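Local coordinates for esterase (Sinorhizobium meliloti 1021, PDB 4TX1), which is a carbohydrate acetylesterase of the SGNH hydrolase family, probably also able to cleave aryl esters, at residues 80-85 and 123-128; 88-93 and 129-134; 92-97 and 217-222. All coordinates share one frame; numbering follows the deposited sequence.

In the fold
From the N terminus, strands 14-20 and 53-59 precede helix 78-89, strand 94-98, helix 112-127, strand 140-145 and, much later, helix 205-223. Interaction 1 closes a loop from 80-85 to 123-128 and joins the two helices on one face of the sheet. Interaction 2 starts just after, at the end of helix 78-89, and reaches the loop behind helix 112-127. The two cross along the chain and touch, with P83 and V126 lying against H129 and W131. Interaction 3 starts from 92-93, shared with interaction 2, and spans the longest loop. It crosses interaction 1 and ties strand 94-98 to the C-terminal helix on the other face.

Interaction 1. Residues 80-85 and 123-128; sequences RVLPTV and VNLVRR
L82 and P83 meet L125 and V126 through aliphatic carbons, with no flat group between them. The one planar group with a neighbour over it within these segments is the guanidinium of R127. V123 CG1 sits on one of its faces, 3.9 Å above the plane and offset toward the rim. R127 NH1 hydrogen-bonds the carbonyl O of L182, outside this contact.

L82 makes two of the three side-chain touches, and L125 also takes part in two. The CG of L82 is anti to the backbone N (chi1 177°), which sends the branch toward the other helix. There CD2 does the touching. It lies 4.0 Å from L125 CB and 4.2 Å from V126 CG2, so one methyl rests between two consecutive residues of the opposing helix. Both side chains cross obliquely to L82. L125 has its CG beside the backbone N and reaches the P83 ring with CD2. The gap from P83 CG to L125 CD2 is 4.3 Å, a light touch. P83 and L125 are also the closest pair of the two backbones, with CA atoms 6.9 Å apart.

Helices 78-89 and 112-127 lie side by side on one face of the parallel sheet. Strand 94-98 comes between them in the chain, in the alpha/beta/alpha sandwich of the SGNH hydrolases. The axes of 80-85 and 123-127 run 30° apart, near parallel in direction, and approach to 10.0 Å. P83 has no N-H to give to the previous turn, and helix 78-89 is kinked there.

On the sheet side, L82 and V126 both touch F97, and V126 also touches I95. P83 lies further out, against D73 of a second subunit. T84 OG1 bonds the D75 backbone N of that same subunit.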
loop_
_atom_site.group_PDB
_atom_site.type_symbol
_atom_site.label_atom_id
_atom_site.label_comp_id
_atom_site.label_asym_id
_atom_site.label_seq_id
_atom_site.Cartn_x
_atom_site.Cartn_y
_atom_site.Cartn_z
ATOM N N ARG A 80 -4.522 6.342 -8.934
ATOM C CA ARG A 80 -3.268 5.922 -8.283
ATOM C C ARG A 80 -2.101 5.858 -9.248
ATOM O O ARG A 80 -0.987 6.202 -8.911
ATOM C CB ARG A 80 -3.440 4.575 -7.533
ATOM C CG ARG A 80 -2.134 4.221 -6.769
ATOM C CD ARG A 80 -2.541 3.212 -5.631
ATOM N NE ARG A 80 -3.368 2.125 -6.189
ATOM C CZ ARG A 80 -4.501 1.714 -5.739
ATOM N NH1 ARG A 80 -5.002 2.216 -4.560
ATOM N NH2 ARG A 80 -5.122 0.720 -6.401
ATOM N N VAL A 81 -2.381 5.411 -10.476
ATOM C CA VAL A 81 -1.424 5.228 -11.527
ATOM C C VAL A 81 -1.048 6.535 -12.234
ATOM O O VAL A 81 0.073 6.701 -12.749
ATOM C CB VAL A 81 -1.809 4.099 -12.451
ATOM C CG1 VAL A 81 -0.882 4.019 -13.694
ATOM C CG2 VAL A 81 -1.835 2.786 -11.658
ATOM N N LEU A 82 -1.972 7.453 -12.296
ATOM C CA LEU A 82 -1.757 8.557 -13.256
ATOM C C LEU A 82 -0.506 9.407 -12.997
ATOM O O LEU A 82 0.218 9.680 -13.922
ATOM C CB LEU A 82 -2.986 9.469 -13.269
ATOM C CG LEU A 82 -2.900 10.709 -14.161
ATOM C CD1 LEU A 82 -2.755 10.309 -15.622
ATOM C CD2 LEU A 82 -4.116 11.600 -13.964
ATOM N N PRO A 83 -0.180 9.749 -11.689
ATOM C CA PRO A 83 1.048 10.520 -11.494
ATOM C C PRO A 83 2.294 9.923 -12.116
ATOM O O PRO A 83 3.089 10.647 -12.702
ATOM C CB PRO A 83 1.146 10.649 -9.976
ATOM C CG PRO A 83 -0.251 10.568 -9.493
ATOM C CD PRO A 83 -0.879 9.497 -10.419
ATOM N N THR A 84 2.484 8.616 -12.001
ATOM C CA THR A 84 3.602 7.924 -12.579
ATOM C C THR A 84 3.586 8.007 -14.102
ATOM O O THR A 84 4.649 8.272 -14.714
ATOM C CB THR A 84 3.587 6.470 -12.172
ATOM O OG1 THR A 84 3.702 6.431 -10.711
ATOM C CG2 THR A 84 4.722 5.671 -12.804
ATOM N N VAL A 85 2.407 7.930 -14.715
ATOM C CA VAL A 85 2.264 8.110 -16.170
ATOM C C VAL A 85 2.564 9.538 -16.626
ATOM O O VAL A 85 3.334 9.777 -17.575
ATOM C CB VAL A 85 0.897 7.616 -16.592
ATOM C CG1 VAL A 85 0.666 7.793 -18.111
ATOM C CG2 VAL A 85 0.814 6.114 -16.263
ATOM N N VAL A 123 -8.448 15.149 -13.182
ATOM C CA VAL A 123 -8.123 16.514 -13.658
ATOM C C VAL A 123 -7.225 17.172 -12.625
ATOM O O VAL A 123 -6.232 17.815 -12.961
ATOM C CB VAL A 123 -9.408 17.347 -13.927
ATOM C CG1 VAL A 123 -8.999 18.801 -14.219
ATOM C CG2 VAL A 123 -10.153 16.671 -15.101
ATOM N N ASN A 124 -7.621 17.096 -11.367
ATOM C CA ASN A 124 -6.820 17.746 -10.299
ATOM C C ASN A 124 -5.390 17.182 -10.170
ATOM O O ASN A 124 -4.462 17.934 -9.878
ATOM C CB ASN A 124 -7.563 17.625 -8.959
ATOM C CG ASN A 124 -8.777 18.573 -8.904
ATOM O OD1 ASN A 124 -8.668 19.763 -9.330
ATOM N ND2 ASN A 124 -9.916 18.068 -8.452
ATOM N N LEU A 125 -5.227 15.863 -10.415
ATOM C CA LEU A 125 -3.897 15.253 -10.425
ATOM C C LEU A 125 -3.032 15.870 -11.501
ATOM O O LEU A 125 -1.823 16.042 -11.312
ATOM C CB LEU A 125 -3.986 13.700 -10.558
ATOM C CG LEU A 125 -4.502 13.044 -9.277
ATOM C CD1 LEU A 125 -4.857 11.578 -9.664
ATOM C CD2 LEU A 125 -3.458 13.092 -8.148
ATOM N N VAL A 126 -3.601 16.184 -12.669
ATOM C CA VAL A 126 -2.852 16.793 -13.738
ATOM C C VAL A 126 -2.455 18.241 -13.293
ATOM O O VAL A 126 -1.256 18.640 -13.442
ATOM C CB VAL A 126 -3.642 16.856 -15.065
ATOM C CG1 VAL A 126 -2.841 17.631 -16.090
ATOM C CG2 VAL A 126 -3.931 15.424 -15.581
ATOM N N ARG A 127 -3.430 18.947 -12.780
ATOM C CA ARG A 127 -3.246 20.343 -12.501
ATOM C C ARG A 127 -2.281 20.566 -11.367
ATOM O O ARG A 127 -1.681 21.601 -11.270
ATOM C CB ARG A 127 -4.575 20.961 -12.210
ATOM C CG ARG A 127 -5.501 20.861 -13.401
ATOM C CD ARG A 127 -5.880 22.210 -13.859
ATOM N NE ARG A 127 -6.464 22.297 -15.180
ATOM C CZ ARG A 127 -7.731 22.570 -15.377
ATOM N NH1 ARG A 127 -8.543 22.675 -14.359
ATOM N NH2 ARG A 127 -8.183 22.717 -16.590
ATOM N N ARG A 128 -2.158 19.581 -10.511
ATOM C CA ARG A 128 -1.217 19.695 -9.362
ATOM C C ARG A 128 0.034 18.887 -9.440
ATOM O O ARG A 128 0.728 18.828 -8.440
ATOM C CB ARG A 128 -1.910 19.363 -8.056
ATOM C CG ARG A 128 -3.202 20.161 -7.774
ATOM C CD ARG A 128 -2.951 21.642 -7.715
ATOM N NE ARG A 128 -2.712 22.210 -6.365
ATOM C CZ ARG A 128 -1.897 23.263 -6.072
ATOM N NH1 ARG A 128 -1.130 23.818 -7.040
ATOM N NH2 ARG A 128 -1.724 23.676 -4.769
#

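Interaction 2. Residues 88-93 and 129-134; sequences THAPLD and HDWPTE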
loop_
_atom_site.group_PDB
_atom_site.type_symbol
_atom_site.label_atom_id
_atom_site.label_comp_id
_atom_site.label_asym_id
_atom_site.label_seq_id
_atom_site.Cartn_x
_atom_site.Cartn_y
_atom_site.Cartn_z
ATOM N N THR A 88 6.381 10.077 -16.407
ATOM C CA THR A 88 7.094 9.366 -17.441
ATOM C C THR A 88 7.054 10.120 -18.764
ATOM O O THR A 88 7.982 10.033 -19.592
ATOM C CB THR A 88 6.353 8.017 -17.667
ATOM O OG1 THR A 88 6.489 7.218 -16.453
ATOM C CG2 THR A 88 6.979 7.271 -18.834
ATOM N N HIS A 89 5.969 10.798 -19.035
ATOM C CA HIS A 89 5.764 11.343 -20.398
ATOM C C HIS A 89 5.888 12.863 -20.482
ATOM O O HIS A 89 5.770 13.422 -21.603
ATOM C CB HIS A 89 4.436 10.821 -20.965
ATOM C CG HIS A 89 4.422 9.348 -21.194
ATOM N ND1 HIS A 89 5.353 8.699 -21.977
ATOM C CD2 HIS A 89 3.638 8.367 -20.645
ATOM C CE1 HIS A 89 5.124 7.388 -21.930
ATOM N NE2 HIS A 89 4.090 7.164 -21.119
ATOM N N ALA A 90 6.049 13.511 -19.321
ATOM C CA ALA A 90 6.197 14.958 -19.239
ATOM C C ALA A 90 7.397 15.400 -20.087
ATOM O O ALA A 90 8.400 14.754 -20.152
ATOM C CB ALA A 90 6.384 15.401 -17.788
ATOM N N PRO A 91 7.312 16.604 -20.640
ATOM C CA PRO A 91 6.262 17.586 -20.551
ATOM C C PRO A 91 5.170 17.340 -21.569
ATOM O O PRO A 91 5.455 16.886 -22.684
ATOM C CB PRO A 91 7.007 18.906 -20.909
ATOM C CG PRO A 91 8.057 18.476 -21.802
ATOM C CD PRO A 91 8.548 17.160 -21.244
ATOM N N LEU A 92 3.925 17.589 -21.153
ATOM C CA LEU A 92 2.774 17.312 -21.972
ATOM C C LEU A 92 2.039 18.606 -22.338
ATOM O O LEU A 92 1.869 19.468 -21.476
ATOM C CB LEU A 92 1.814 16.354 -21.232
ATOM C CG LEU A 92 2.410 14.953 -20.934
ATOM C CD1 LEU A 92 1.522 14.296 -19.818
ATOM C CD2 LEU A 92 2.388 14.202 -22.219
ATOM N N ASP A 93 1.556 18.649 -23.559
ATOM C CA ASP A 93 0.698 19.758 -24.049
ATOM C C ASP A 93 -0.782 19.520 -23.879
ATOM O O ASP A 93 -1.543 20.447 -23.591
ATOM C CB ASP A 93 1.042 20.077 -25.515
ATOM C CG ASP A 93 2.492 20.500 -25.660
ATOM O OD1 ASP A 93 2.877 21.528 -25.086
ATOM O OD2 ASP A 93 3.280 19.733 -26.185
ATOM N N HIS A 129 0.289 18.249 -10.568
ATOM C CA HIS A 129 1.428 17.389 -10.712
ATOM C C HIS A 129 2.722 18.143 -10.544
ATOM O O HIS A 129 2.857 19.246 -11.110
ATOM C CB HIS A 129 1.407 16.645 -12.084
ATOM C CG HIS A 129 2.423 15.550 -12.128
ATOM N ND1 HIS A 129 2.236 14.352 -11.478
ATOM C CD2 HIS A 129 3.694 15.519 -12.606
ATOM C CE1 HIS A 129 3.330 13.620 -11.580
ATOM N NE2 HIS A 129 4.254 14.312 -12.229
ATOM N N ASP A 130 3.700 17.554 -9.863
ATOM C CA ASP A 130 5.041 18.123 -9.726
ATOM C C ASP A 130 5.933 17.647 -10.853
ATOM O O ASP A 130 6.601 16.628 -10.789
ATOM C CB ASP A 130 5.638 17.772 -8.349
ATOM C CG ASP A 130 6.923 18.551 -8.054
ATOM O OD1 ASP A 130 7.045 19.717 -8.537
ATOM O OD2 ASP A 130 7.771 18.005 -7.328
ATOM N N TRP A 131 5.905 18.418 -11.930
ATOM C CA TRP A 131 6.502 18.020 -13.167
ATOM C C TRP A 131 8.041 17.808 -13.029
ATOM O O TRP A 131 8.639 18.433 -12.201
ATOM C CB TRP A 131 6.169 19.046 -14.258
ATOM C CG TRP A 131 4.727 19.204 -14.465
ATOM C CD1 TRP A 131 3.955 20.238 -14.088
ATOM C CD2 TRP A 131 3.872 18.278 -15.117
ATOM N NE1 TRP A 131 2.657 20.026 -14.441
ATOM C CE2 TRP A 131 2.576 18.822 -15.080
ATOM C CE3 TRP A 131 4.065 17.050 -15.723
ATOM C CZ2 TRP A 131 1.470 18.170 -15.600
ATOM C CZ3 TRP A 131 2.958 16.400 -16.246
ATOM C CH2 TRP A 131 1.679 16.993 -16.213
ATOM N N PRO A 132 8.637 16.926 -13.835
ATOM C CA PRO A 132 10.031 16.536 -13.624
ATOM C C PRO A 132 11.061 17.597 -13.918
ATOM O O PRO A 132 12.237 17.444 -13.444
ATOM C CB PRO A 132 10.261 15.411 -14.610
ATOM C CG PRO A 132 9.098 15.379 -15.472
ATOM C CD PRO A 132 7.954 15.992 -14.745
ATOM N N THR A 133 10.732 18.500 -14.784
ATOM C CA THR A 133 11.635 19.545 -15.087
ATOM C C THR A 133 10.806 20.763 -15.091
ATOM O O THR A 133 9.637 20.722 -15.376
ATOM C CB THR A 133 12.381 19.383 -16.423
ATOM O OG1 THR A 133 11.467 19.228 -17.496
ATOM C CG2 THR A 133 13.316 18.192 -16.342
ATOM N N GLU A 134 11.366 21.929 -14.744
ATOM C CA GLU A 134 10.574 23.197 -14.622
ATOM C C GLU A 134 9.683 23.458 -15.820
ATOM O O GLU A 134 10.063 23.209 -16.920
ATOM C CB GLU A 134 11.438 24.455 -14.358
ATOM C CG GLU A 134 10.647 25.771 -14.463
ATOM C CD GLU A 134 11.457 27.083 -14.401
ATOM O OE1 GLU A 134 11.384 27.758 -13.345
ATOM O OE2 GLU A 134 12.125 27.452 -15.400
#
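A90 CB presses into the corner made by W131 and P132. It stands 3.5 Å from P132 CD, tighter than usual for two carbons, and 3.6 Å from P132 CG. W131 CE3 is also 3.5 Å from A90 CB, and CZ3 of the same ring follows at 3.9 Å. The methyl approaches the indole obliquely. The W131 side chain has its CG beside the backbone N (chi1 -59°), and this brings the six-membered ring to the A90 side. On one face of the indole lies H129 CD2, 3.5 Å above the plane and offset toward the rim.

The contact is looser toward L92. Its CD1 reaches W131 CZ3 at only 4.4 Å, again obliquely. L92 is buried all the same, because T15, L17 and L86 also pack against it. The open side is at P91, which follows a cis peptide bond, and W131 and P132 are themselves partly exposed.

The contact joins the turn that ends helix 78-89 to the loop between helix 112-127 and strand 140-145. A second subunit lies close by: its D73 accepts a bond from D130 N, and its S32 packs on T133.

No hydrogen bond or charge pair spans the two segments. The polar tie nearby is H129 NE2 to H87 ND1, just before 88-93. The contact itself probably rests on close fit and burial of apolar carbon, with little directional constraint.

Interaction 3. Residues 92-97 and 217-222; sequences LDLIVF and PVVRMM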
loop_
_atom_site.group_PDB
_atom_site.type_symbol
_atom_site.label_atom_id
_atom_site.label_comp_id
_atom_site.label_asym_id
_atom_site.label_seq_id
_atom_site.Cartn_x
_atom_site.Cartn_y
_atom_site.Cartn_z
ATOM N N LEU A 92 3.925 17.589 -21.153
ATOM C CA LEU A 92 2.774 17.312 -21.972
ATOM C C LEU A 92 2.039 18.606 -22.338
ATOM O O LEU A 92 1.869 19.468 -21.476
ATOM C CB LEU A 92 1.814 16.354 -21.232
ATOM C CG LEU A 92 2.410 14.953 -20.934
ATOM C CD1 LEU A 92 1.522 14.296 -19.818
ATOM C CD2 LEU A 92 2.388 14.202 -22.219
ATOM N N ASP A 93 1.556 18.649 -23.559
ATOM C CA ASP A 93 0.698 19.758 -24.049
ATOM C C ASP A 93 -0.782 19.520 -23.879
ATOM O O ASP A 93 -1.543 20.447 -23.591
ATOM C CB ASP A 93 1.042 20.077 -25.515
ATOM C CG ASP A 93 2.492 20.500 -25.660
ATOM O OD1 ASP A 93 2.877 21.528 -25.086
ATOM O OD2 ASP A 93 3.280 19.733 -26.185
ATOM N N LEU A 94 -1.195 18.236 -23.907
ATOM C CA LEU A 94 -2.569 17.863 -23.762
ATOM C C LEU A 94 -2.690 16.466 -23.164
ATOM O O LEU A 94 -2.001 15.561 -23.616
ATOM C CB LEU A 94 -3.253 17.751 -25.133
ATOM C CG LEU A 94 -4.723 17.436 -25.247
ATOM C CD1 LEU A 94 -5.672 18.417 -24.546
ATOM C CD2 LEU A 94 -5.074 17.262 -26.763
ATOM N N ILE A 95 -3.599 16.350 -22.232
ATOM C CA ILE A 95 -3.975 15.012 -21.692
ATOM C C ILE A 95 -5.389 14.802 -22.189
ATOM O O ILE A 95 -6.282 15.663 -21.960
ATOM C CB ILE A 95 -3.893 14.980 -20.159
ATOM C CG1 ILE A 95 -2.411 15.186 -19.754
ATOM C CG2 ILE A 95 -4.461 13.613 -19.699
ATOM C CD1 ILE A 95 -1.973 16.511 -19.382
ATOM N N VAL A 96 -5.635 13.669 -22.831
ATOM C CA VAL A 96 -6.970 13.250 -23.251
ATOM C C VAL A 96 -7.437 12.062 -22.398
ATOM O O VAL A 96 -6.782 11.009 -22.461
ATOM C CB VAL A 96 -6.972 12.810 -24.746
ATOM C CG1 VAL A 96 -8.437 12.488 -25.199
ATOM C CG2 VAL A 96 -6.316 13.973 -25.559
ATOM N N PHE A 97 -8.522 12.226 -21.666
ATOM C CA PHE A 97 -9.092 11.157 -20.840
ATOM C C PHE A 97 -10.258 10.512 -21.570
ATOM O O PHE A 97 -11.154 11.196 -22.087
ATOM C CB PHE A 97 -9.615 11.667 -19.528
ATOM C CG PHE A 97 -8.535 12.172 -18.576
ATOM C CD1 PHE A 97 -7.598 11.288 -18.076
ATOM C CD2 PHE A 97 -8.470 13.478 -18.154
ATOM C CE1 PHE A 97 -6.656 11.688 -17.199
ATOM C CE2 PHE A 97 -7.550 13.920 -17.234
ATOM C CZ PHE A 97 -6.573 13.027 -16.793
ATOM N N PRO A 217 -10.636 17.596 -34.665
ATOM C CA PRO A 217 -10.890 19.036 -34.627
ATOM C C PRO A 217 -10.718 19.657 -33.248
ATOM O O PRO A 217 -10.087 20.688 -33.159
ATOM C CB PRO A 217 -12.338 19.155 -35.099
ATOM C CG PRO A 217 -12.504 18.005 -36.034
ATOM C CD PRO A 217 -11.790 16.882 -35.262
ATOM N N VAL A 218 -11.267 19.024 -32.183
ATOM C CA VAL A 218 -11.146 19.562 -30.838
ATOM C C VAL A 218 -9.702 19.439 -30.372
ATOM O O VAL A 218 -9.184 20.348 -29.719
ATOM C CB VAL A 218 -12.167 18.928 -29.881
ATOM C CG1 VAL A 218 -11.807 17.481 -29.584
ATOM C CG2 VAL A 218 -12.271 19.718 -28.590
ATOM N N VAL A 219 -9.009 18.380 -30.767
ATOM C CA VAL A 219 -7.588 18.259 -30.468
ATOM C C VAL A 219 -6.735 19.338 -31.126
ATOM O O VAL A 219 -5.988 19.986 -30.463
ATOM C CB VAL A 219 -7.044 16.849 -30.722
ATOM C CG1 VAL A 219 -5.557 16.819 -30.599
ATOM C CG2 VAL A 219 -7.692 15.896 -29.761
ATOM N N ARG A 220 -6.889 19.556 -32.419
ATOM C CA ARG A 220 -6.326 20.781 -32.955
ATOM C C ARG A 220 -6.775 22.056 -32.240
ATOM O O ARG A 220 -5.979 22.825 -31.838
ATOM C CB ARG A 220 -6.668 20.893 -34.442
ATOM C CG ARG A 220 -6.016 19.829 -35.310
ATOM C CD ARG A 220 -6.296 19.982 -36.796
ATOM N NE ARG A 220 -5.669 18.926 -37.585
ATOM C CZ ARG A 220 -4.404 18.943 -37.981
ATOM N NH1 ARG A 220 -3.620 19.965 -37.660
ATOM N NH2 ARG A 220 -3.917 17.938 -38.696
ATOM N N MET A 221 -8.020 22.323 -32.041
ATOM C CA MET A 221 -8.290 23.577 -31.389
ATOM C C MET A 221 -7.455 23.754 -30.110
ATOM O O MET A 221 -6.882 24.766 -29.893
ATOM C CB MET A 221 -9.773 23.738 -31.156
ATOM C CG MET A 221 -10.146 24.727 -30.094
ATOM S SD MET A 221 -11.919 24.906 -30.028
ATOM C CE MET A 221 -12.450 23.311 -30.671
ATOM N N MET A 222 -7.401 22.726 -29.282
ATOM C CA MET A 222 -6.722 22.806 -28.001
ATOM C C MET A 222 -5.235 22.874 -28.112
ATOM O O MET A 222 -4.625 23.428 -27.237
ATOM C CB MET A 222 -7.125 21.642 -27.125
ATOM C CG MET A 222 -8.590 21.693 -26.867
ATOM S SD MET A 222 -9.148 20.420 -25.796
ATOM C CE MET A 222 -8.591 21.057 -24.219
#
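L94 lays its two methyls against two residues of helix 205-223, one turn apart. CD2 meets V219 CG1 at 3.9 Å. CD1 meets the end methyl of M222, with CE also 3.9 Å away. The leucine thus forks over the helix, one branch to each partner. With chi1 at -177° the branch point stands opposite the backbone N, which carries both methyls out over the helix.

The two partners arrive differently. V219 is short and offers a branch methyl at a slant to L94. M222 comes as a long chain at about a right angle to the leucine. It is extended as far as SD, then bends at the last torsion (chi3 76°), and this bend carries CE to L94. The thioether sulfur is not the nearest atom here; the methyl does the touching. L94 and M222 are also the closest backbones, with CA atoms 7.7 Å apart. The contact is buried and wholly apolar.

Side chains alternate along strand 94-98. L94 and V96 point to the side of helix 205-223, though only L94 touches 217-222. I95 and F97 turn to helix 112-127 on the other face. V219 also packs on L45 and L49 of helix 41-49, and V96 touches W41 there. Strand 94-98 is the middle strand, between 14-20 and 140-145, and the contact packs helix 205-223 against its face, beside helix 41-49.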